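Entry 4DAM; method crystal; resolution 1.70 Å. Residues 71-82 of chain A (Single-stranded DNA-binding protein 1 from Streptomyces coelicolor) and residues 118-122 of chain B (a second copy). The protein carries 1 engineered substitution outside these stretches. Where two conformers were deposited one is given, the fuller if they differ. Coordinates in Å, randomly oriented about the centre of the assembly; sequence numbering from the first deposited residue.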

ATOM      1  N   ARG A  71      11.083  20.296  -4.181  1.00 21.33           N
ATOM      2  CA  ARG A  71      12.523  20.157  -4.022  1.00 23.70           C
ATOM      3  C   ARG A  71      13.172  19.450  -5.222  1.00 21.41           C
ATOM      4  O   ARG A  71      12.798  19.735  -6.383  1.00 19.03           O
ATOM      5  N   GLN A  72      14.136  18.559  -4.988  1.00 22.93           N
ATOM      6  CA  GLN A  72      14.885  17.976  -6.102  1.00 23.31           C
ATOM      7  C   GLN A  72      13.997  17.138  -7.017  1.00 19.70           C
ATOM      8  O   GLN A  72      14.192  17.123  -8.234  1.00 19.81           O
ATOM      9  N   LEU A  73      12.997  16.467  -6.448  1.00 18.65           N
ATOM     10  CA  LEU A  73      12.062  15.701  -7.266  1.00 16.22           C
ATOM     11  C   LEU A  73      11.330  16.610  -8.261  1.00 16.59           C
ATOM     12  O   LEU A  73      11.143  16.267  -9.420  1.00 15.51           O
ATOM     13  N   ALA A  74      10.899  17.782  -7.808  1.00 16.24           N
ATOM     14  CA  ALA A  74      10.282  18.742  -8.729  1.00 15.55           C
ATOM     15  C   ALA A  74      11.237  19.190  -9.842  1.00 16.34           C
ATOM     16  O   ALA A  74      10.851  19.248 -11.002  1.00 16.86           O
ATOM     17  N   THR A  75      12.461  19.548  -9.473  1.00 16.74           N
ATOM     18  CA  THR A  75      13.461  19.995 -10.449  1.00 18.71           C
ATOM     19  C   THR A  75      13.713  18.903 -11.497  1.00 17.90           C
ATOM     20  O   THR A  75      13.618  19.142 -12.723  1.00 20.32           O
ATOM     21  N   ASN A  76      13.920  17.690 -11.031  1.00 17.61           N
ATOM     22  CA  ASN A  76      14.160  16.571 -11.950  1.00 17.33           C
ATOM     23  C   ASN A  76      12.939  16.200 -12.799  1.00 16.81           C
ATOM     24  O   ASN A  76      13.044  15.949 -14.019  1.00 20.66           O
ATOM     25  N   ALA A  77      11.769  16.169 -12.196  1.00 17.08           N
ATOM     26  CA  ALA A  77      10.545  15.889 -12.936  1.00 17.65           C
ATOM     27  C   ALA A  77      10.259  16.918 -14.017  1.00 19.25           C
ATOM     28  O   ALA A  77       9.692  16.579 -15.057  1.00 19.71           O
ATOM     29  N   SER A  78      10.568  18.185 -13.736  1.00 19.38           N
ATOM     30  CA  SER A  78      10.268  19.262 -14.670  1.00 21.73           C
ATOM     31  C   SER A  78      11.004  19.092 -15.993  1.00 22.20           C
ATOM     32  O   SER A  78      10.509  19.519 -17.008  1.00 22.33           O
ATOM     33  N   GLY A  79      12.149  18.427 -15.965  1.00 20.26           N
ATOM     34  CA  GLY A  79      12.917  18.152 -17.180  1.00 23.20           C
ATOM     35  C   GLY A  79      12.696  16.800 -17.833  1.00 21.55           C
ATOM     36  O   GLY A  79      13.233  16.531 -18.895  1.00 24.57           O
ATOM     37  N   SER A  80      11.911  15.952 -17.183  0.64 17.31           N
ATOM     38  CA  SER A  80      11.810  14.536 -17.541  0.64 16.14           C
ATOM     39  C   SER A  80      10.423  14.029 -17.941  0.64 17.38           C
ATOM     40  O   SER A  80      10.325  13.096 -18.730  0.64 19.37           O
ATOM     41  N   LEU A  81       9.357  14.632 -17.425  1.00 14.86           N
ATOM     42  CA  LEU A  81       8.010  14.117 -17.655  1.00 14.12           C
ATOM     43  C   LEU A  81       7.222  14.877 -18.721  1.00 15.53           C
ATOM     44  O   LEU A  81       7.194  16.101 -18.739  1.00 16.83           O
ATOM     45  N   ALA A  82       6.558  14.125 -19.580  1.00 15.36           N
ATOM     46  CA  ALA A  82       5.694  14.676 -20.631  1.00 14.44           C
ATOM     47  C   ALA A  82       4.405  13.860 -20.723  1.00 15.82           C
ATOM     48  O   ALA A  82       4.338  12.685 -20.323  1.00 15.98           O
TER
ATOM     49  N   ASP B 118      14.430   6.291  -9.875  1.00 15.79           N
ATOM     50  CA  ASP B 118      13.785   7.281  -8.992  1.00 15.50           C
ATOM     51  C   ASP B 118      14.317   8.692  -9.285  1.00 17.30           C
ATOM     52  O   ASP B 118      15.489   8.980  -9.040  1.00 20.67           O
ATOM     53  N   LEU B 119      13.422   9.540  -9.790  1.00 16.47           N
ATOM     54  CA  LEU B 119      13.747  10.933 -10.113  1.00 17.22           C
ATOM     55  C   LEU B 119      13.989  11.792  -8.863  1.00 19.10           C
ATOM     56  O   LEU B 119      14.501  12.893  -8.971  1.00 21.33           O
ATOM     57  N   ALA B 120      13.675  11.280  -7.680  1.00 17.20           N
ATOM     58  CA  ALA B 120      13.944  12.033  -6.453  1.00 20.41           C
ATOM     59  C   ALA B 120      15.424  12.083  -6.086  1.00 26.83           C
ATOM     60  O   ALA B 120      15.847  12.954  -5.329  1.00 33.06           O
ATOM     61  N   ARG B 121      16.207  11.129  -6.583  1.00 31.50           N
ATOM     62  CA  ARG B 121      17.579  10.881  -6.106  1.00 39.52           C
ATOM     63  C   ARG B 121      18.536  10.772  -7.316  1.00 46.81           C
ATOM     64  O   ARG B 121      19.725  10.424  -7.206  1.00 61.04           O
ATOM     65  N   GLY B 122      17.983  11.003  -8.498  1.00 45.68           N
ATOM     66  CA  GLY B 122      18.765  11.111  -9.714  1.00 54.86           C
ATOM     67  C   GLY B 122      17.933  11.735 -10.821  1.00 57.29           C
ATOM     68  O   GLY B 122      18.459  12.208 -11.828  1.00 62.45           O
TER

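A turn docking against a helix often pairs one apolar plug with one directional hydrogen bond, and the contact between these two copies of single-stranded DNA-binding protein 1 is a compact example. The apolar part centres on Leu B119 (chi1 m, chi2 t), whose CA-to-CB bond points toward the helix and which loses more surface to the contact than any other residue. Its CB lies 3.9 Å from CD1 of Leu A73, and its CD1 lies 4.1 Å from CD2 of Leu A81. Both chain A leucines leave their backbones sideways, yet their ends come nearer the turn; Leu A73 is t, p and Leu A81 m, t. Leu A73 CD1 also meets Ala B120 CB at 4.0 Å, while Ser A80 (t) places OG 3.7 Å from Leu B119 CD2.

The polar part rests on Asn A76 (chi1 m), whose CA-to-CB bond points toward the turn and which donates from ND2 to the carbonyl O of Leu B119 at 2.9 Å, nearly straight at 162°. Its OD1 accepts from Gln A72 NE2 at 3.0 Å, so both ends of the amide are engaged.

Within the turn, Asp B118 (t) ties the type I turn together: OD1 accepts from Ala B120 N at 3.0 Å, and OD2 forms a salt bridge with Arg B121 NE at 2.9 Å. The CA-to-CB bond of Arg B121 points away from the helix.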

ATOM      1  CB  ARG A  71      12.833  19.500  -2.680  1.00 29.57           C
ATOM      2  CG  ARG A  71      12.292  20.338  -1.514  1.00 39.14           C
ATOM      3  CD  ARG A  71      13.269  20.341  -0.362  1.00 48.74           C
ATOM      4  NE  ARG A  71      12.740  20.980   0.852  1.00 62.61           N
ATOM      5  CZ  ARG A  71      12.441  22.282   0.960  1.00 61.96           C
ATOM      6  NH1 ARG A  71      12.578  23.121  -0.073  1.00 60.01           N
ATOM      7  NH2 ARG A  71      11.978  22.751   2.112  1.00 68.95           N
ATOM      8  CB  GLN A  72      16.090  17.158  -5.626  1.00 26.56           C
ATOM      9  CG  GLN A  72      17.083  16.858  -6.735  1.00 33.07           C
ATOM     10  CD  GLN A  72      17.732  18.116  -7.302  1.00 37.91           C
ATOM     11  OE1 GLN A  72      18.179  18.996  -6.549  1.00 45.70           O
ATOM     12  NE2 GLN A  72      17.767  18.221  -8.635  1.00 37.42           N
ATOM     13  CB  LEU A  73      11.040  14.970  -6.402  1.00 17.37           C
ATOM     14  CG  LEU A  73       9.993  14.102  -7.102  1.00 15.97           C
ATOM     15  CD1 LEU A  73      10.635  13.104  -8.047  1.00 17.94           C
ATOM     16  CD2 LEU A  73       9.147  13.388  -6.045  1.00 17.88           C
ATOM     17  CB  ALA A  74       9.779  19.944  -7.962  1.00 15.37           C
ATOM     18  CB  THR A  75      14.744  20.395  -9.715  1.00 22.04           C
ATOM     19  OG1 THR A  75      14.431  21.510  -8.858  1.00 22.87           O
ATOM     20  CG2 THR A  75      15.849  20.777 -10.670  1.00 27.39           C
ATOM     21  CB  ASN A  76      14.712  15.370 -11.192  1.00 19.20           C
ATOM     22  CG  ASN A  76      16.091  15.625 -10.622  1.00 23.95           C
ATOM     23  OD1 ASN A  76      16.749  16.627 -10.969  1.00 28.67           O
ATOM     24  ND2 ASN A  76      16.525  14.757  -9.715  1.00 23.72           N
ATOM     25  CB  ALA A  77       9.360  15.779 -11.994  1.00 19.77           C
ATOM     26  CB  SER A  78      10.559  20.628 -14.065  1.00 26.14           C
ATOM     27  OG  SER A  78      11.952  20.833 -13.945  1.00 27.80           O
ATOM     28  CB  SER A  80      12.333  13.712 -16.362  0.64 18.08           C
ATOM     29  OG  SER A  80      12.426  12.332 -16.680  0.64 21.11           O
ATOM     30  CB  LEU A  81       7.199  14.120 -16.344  1.00 15.10           C
ATOM     31  CG  LEU A  81       7.781  13.358 -15.158  1.00 17.16           C
ATOM     32  CD1 LEU A  81       6.833  13.415 -13.978  1.00 20.30           C
ATOM     33  CD2 LEU A  81       8.036  11.906 -15.539  1.00 20.07           C
ATOM     34  CB  ALA A  82       6.426  14.683 -21.994  1.00 16.58           C
TER
ATOM     35  CB  ASP B 118      14.005   6.914  -7.536  1.00 19.96           C
ATOM     36  CG  ASP B 118      13.230   7.794  -6.562  1.00 20.26           C
ATOM     37  OD1 ASP B 118      12.433   8.676  -6.998  1.00 20.78           O
ATOM     38  OD2 ASP B 118      13.429   7.570  -5.336  1.00 22.91           O
ATOM     39  CB  LEU B 119      12.654  11.549 -10.967  1.00 16.04           C
ATOM     40  CG  LEU B 119      12.458  10.973 -12.356  1.00 18.03           C
ATOM     41  CD1 LEU B 119      11.100  11.430 -12.885  1.00 19.03           C
ATOM     42  CD2 LEU B 119      13.583  11.478 -13.233  1.00 25.82           C
ATOM     43  CB  ALA B 120      13.110  11.504  -5.297  1.00 21.08           C
ATOM     44  CB  ARG B 121      17.601   9.595  -5.244  1.00 39.01           C
ATOM     45  CG  ARG B 121      16.871   9.718  -3.897  1.00 41.84           C
ATOM     46  CD  ARG B 121      16.793   8.393  -3.137  0.50 34.76           C
ATOM     47  NE  ARG B 121      15.967   7.422  -3.855  0.50 30.01           N
ATOM     48  CZ  ARG B 121      16.148   6.098  -3.868  0.50 28.26           C
ATOM     49  NH1 ARG B 121      17.151   5.517  -3.206  1.00 31.40           N
ATOM     50  NH2 ARG B 121      15.321   5.337  -4.584  1.00 28.16           N
TER